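Local coordinates for protein arsenite methyltransferase (Chlamydomonas reinhardtii, PDB 5EVJ) that probably catalyses stepwise transfer of methyl groups from S-adenosylmethionine to trivalent arsenic, yielding methylated arsenicals, at residues Y271-K275 with A303-D307. The protein carries 15 engineered substitutions. Numbering follows the deposited sequence.
Sequences YRLFK and AYDLD
Arg272 reaches across from strand 266-274, and its NH1 gives two hydrogen bonds to the 303-307 segment: 2.9 Å to the backbone O of Leu306 and 3.0 Å to Tyr304 OH. The hydroxyl lies near the guanidinium plane, whereas the Leu306 carbonyl sits tilted from it. A bend at chi3 (77°) shifts the guanidinium to one side of the line of CG and CD, from where it runs on toward the hydroxyl of Tyr304, whose side chain comes from the opposite direction; the two planes stand 66° apart. A water in the plane of the Tyr304 ring ties the same groups together, accepting from Arg272 NH2 at 2.9 Å and lying 2.6 Å from Tyr304 OH. Glu194, on the adjacent strand 193-202, forms a salt bridge with Arg272 NE and probably offsets the charge of this buried guanidinium. Beside this polar cluster, Leu306 CD1 meets the Phe274 ring obliquely, 4.1 Å from CE2, and Met327 of helix 322-329 touches both side chains. A leucine in place of Arg272 would probably leave Glu194 without its mate and the Leu306 carbonyl without this donor. The arrangement joins the seven-stranded sheet of a Rossmann-like methyltransferase fold to the C-terminal region, at the classic beta bulge formed by Leu306 and Asp307 opposite His310.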
ATOM      1  N   TYR A 271       0.775  -4.992   1.268  1.00 23.27           N
ATOM      2  CA  TYR A 271      -0.632  -5.214   1.511  1.00 23.40           C
ATOM      3  C   TYR A 271      -1.472  -4.228   0.745  1.00 21.52           C
ATOM      4  O   TYR A 271      -1.056  -3.053   0.553  1.00 21.32           O
ATOM      5  CB  TYR A 271      -0.951  -5.027   3.044  1.00 22.06           C
ATOM      6  CG  TYR A 271      -0.791  -6.324   3.812  1.00 24.46           C
ATOM      7  CD1 TYR A 271      -1.617  -7.421   3.557  1.00 23.51           C
ATOM      8  CD2 TYR A 271       0.189  -6.445   4.808  1.00 26.04           C
ATOM      9  CE1 TYR A 271      -1.486  -8.615   4.281  1.00 25.70           C
ATOM     10  CE2 TYR A 271       0.344  -7.601   5.539  1.00 27.37           C
ATOM     11  CZ  TYR A 271      -0.467  -8.708   5.246  1.00 27.89           C
ATOM     12  OH  TYR A 271      -0.247  -9.858   5.951  1.00 25.24           O
ATOM     13  N   ARG A 272      -2.689  -4.668   0.429  1.00 18.39           N
ATOM     14  CA  ARG A 272      -3.675  -3.884  -0.238  1.00 19.95           C
ATOM     15  C   ARG A 272      -4.920  -3.763   0.626  1.00 23.00           C
ATOM     16  O   ARG A 272      -5.592  -4.763   0.913  1.00 26.18           O
ATOM     17  CB  ARG A 272      -4.001  -4.480  -1.589  1.00 17.54           C
ATOM     18  CG  ARG A 272      -2.729  -4.668  -2.422  1.00 17.16           C
ATOM     19  CD  ARG A 272      -3.142  -4.884  -3.888  1.00 21.52           C
ATOM     20  NE  ARG A 272      -3.542  -3.644  -4.569  1.00 21.79           N
ATOM     21  CZ  ARG A 272      -3.498  -3.427  -5.893  1.00 22.86           C
ATOM     22  NH1 ARG A 272      -3.122  -4.380  -6.728  1.00 19.84           N
ATOM     23  NH2 ARG A 272      -3.822  -2.209  -6.405  1.00 23.17           N
ATOM     24  N   LEU A 273      -5.247  -2.521   1.006  1.00 21.92           N
ATOM     25  CA  LEU A 273      -6.322  -2.264   1.921  1.00 21.38           C
ATOM     26  C   LEU A 273      -7.320  -1.327   1.232  1.00 23.84           C
ATOM     27  O   LEU A 273      -7.175  -0.068   1.276  1.00 22.46           O
ATOM     28  CB  LEU A 273      -5.764  -1.652   3.166  1.00 20.97           C
ATOM     29  CG  LEU A 273      -5.331  -2.501   4.369  1.00 27.37           C
ATOM     30  CD1 LEU A 273      -4.720  -3.849   4.014  1.00 23.78           C
ATOM     31  CD2 LEU A 273      -4.404  -1.686   5.273  1.00 26.12           C
ATOM     32  N   PHE A 274      -8.342  -1.928   0.631  1.00 18.95           N
ATOM     33  CA  PHE A 274      -9.279  -1.171  -0.131  1.00 18.31           C
ATOM     34  C   PHE A 274     -10.350  -0.713   0.726  1.00 20.53           C
ATOM     35  O   PHE A 274     -10.774  -1.468   1.659  1.00 21.31           O
ATOM     36  CB  PHE A 274      -9.914  -2.020  -1.223  1.00 15.37           C
ATOM     37  CG  PHE A 274      -9.027  -2.193  -2.397  1.00 16.06           C
ATOM     38  CD1 PHE A 274      -9.069  -1.269  -3.470  1.00 15.54           C
ATOM     39  CD2 PHE A 274      -8.109  -3.244  -2.440  1.00 14.05           C
ATOM     40  CE1 PHE A 274      -8.227  -1.417  -4.568  1.00 17.61           C
ATOM     41  CE2 PHE A 274      -7.290  -3.406  -3.540  1.00 15.48           C
ATOM     42  CZ  PHE A 274      -7.327  -2.505  -4.634  1.00 16.33           C
ATOM     43  N   LYS A 275     -10.874   0.468   0.343  1.00 18.55           N
ATOM     44  CA  LYS A 275     -12.002   1.032   1.041  1.00 17.93           C
ATOM     45  C   LYS A 275     -13.225   1.093   0.121  1.00 15.88           C
ATOM     46  O   LYS A 275     -13.276   1.865  -0.784  1.00 16.22           O
ATOM     47  CB  LYS A 275     -11.617   2.411   1.621  1.00 16.77           C
ATOM     48  CG  LYS A 275     -12.820   3.179   2.125  1.00 16.23           C
ATOM     49  CD  LYS A 275     -12.453   4.403   2.967  1.00 16.79           C
ATOM     50  CE  LYS A 275     -13.685   5.335   3.299  1.00 17.71           C
ATOM     51  NZ  LYS A 275     -13.200   6.574   4.095  1.00 18.42           N
ATOM     52  N   ALA A 303      -1.901  -8.704 -18.650  1.00 32.50           N
ATOM     53  CA  ALA A 303      -2.304  -9.291 -17.426  1.00 31.19           C
ATOM     54  C   ALA A 303      -2.159  -8.251 -16.291  1.00 30.75           C
ATOM     55  O   ALA A 303      -1.298  -7.352 -16.332  1.00 26.10           O
ATOM     56  CB  ALA A 303      -1.446 -10.530 -17.149  1.00 25.10           C
ATOM     57  N   TYR A 304      -3.012  -8.392 -15.296  1.00 24.84           N
ATOM     58  CA  TYR A 304      -2.888  -7.584 -14.083  1.00 24.79           C
ATOM     59  C   TYR A 304      -3.044  -8.421 -12.795  1.00 22.94           C
ATOM     60  O   TYR A 304      -4.053  -9.145 -12.595  1.00 24.02           O
ATOM     61  CB  TYR A 304      -4.010  -6.581 -14.100  1.00 25.81           C
ATOM     62  CG  TYR A 304      -4.005  -5.732 -12.857  1.00 25.66           C
ATOM     63  CD1 TYR A 304      -3.045  -4.737 -12.687  1.00 26.84           C
ATOM     64  CD2 TYR A 304      -4.960  -5.916 -11.862  1.00 24.44           C
ATOM     65  CE1 TYR A 304      -3.032  -3.948 -11.539  1.00 26.98           C
ATOM     66  CE2 TYR A 304      -4.978  -5.117 -10.731  1.00 24.31           C
ATOM     67  CZ  TYR A 304      -4.002  -4.150 -10.570  1.00 25.98           C
ATOM     68  OH  TYR A 304      -3.988  -3.384  -9.440  1.00 28.25           O
ATOM     69  N   ASP A 305      -2.068  -8.350 -11.931  1.00 22.62           N
ATOM     70  CA  ASP A 305      -2.245  -8.896 -10.559  1.00 24.84           C
ATOM     71  C   ASP A 305      -2.961  -7.969  -9.568  1.00 24.64           C
ATOM     72  O   ASP A 305      -2.367  -6.987  -9.094  1.00 22.35           O
ATOM     73  CB  ASP A 305      -0.880  -9.280  -9.964  1.00 26.33           C
ATOM     74  CG  ASP A 305      -0.135 -10.345 -10.834  1.00 30.46           C
ATOM     75  OD1 ASP A 305      -0.762 -11.362 -11.241  1.00 29.42           O
ATOM     76  OD2 ASP A 305       1.050 -10.108 -11.144  1.00 28.84           O
ATOM     77  N   LEU A 306      -4.203  -8.292  -9.216  1.00 21.94           N
ATOM     78  CA  LEU A 306      -4.814  -7.660  -8.070  1.00 21.36           C
ATOM     79  C   LEU A 306      -3.993  -8.028  -6.834  1.00 22.45           C
ATOM     80  O   LEU A 306      -3.625  -7.181  -6.013  1.00 22.24           O
ATOM     81  CB  LEU A 306      -6.248  -8.148  -7.884  1.00 19.35           C
ATOM     82  CG  LEU A 306      -6.960  -7.707  -6.575  1.00 21.85           C
ATOM     83  CD1 LEU A 306      -7.158  -6.167  -6.510  1.00 15.73           C
ATOM     84  CD2 LEU A 306      -8.346  -8.365  -6.550  1.00 18.82           C
ATOM     85  N   ASP A 307      -3.792  -9.317  -6.614  1.00 25.34           N
ATOM     86  CA  ASP A 307      -3.080  -9.752  -5.387  1.00 23.79           C
ATOM     87  C   ASP A 307      -2.492 -11.082  -5.758  1.00 27.84           C
ATOM     88  O   ASP A 307      -2.718 -11.539  -6.879  1.00 29.94           O
ATOM     89  CB  ASP A 307      -4.012  -9.859  -4.171  1.00 21.37           C
ATOM     90  CG  ASP A 307      -5.221 -10.727  -4.424  1.00 24.07           C
ATOM     91  OD1 ASP A 307      -5.063 -11.865  -4.938  1.00 23.32           O
ATOM     92  OD2 ASP A 307      -6.356 -10.294  -4.078  1.00 26.75           O
TER
HETATM   93  O   HOH W   1      -2.673  -1.175  -8.839  1.00 15.00           O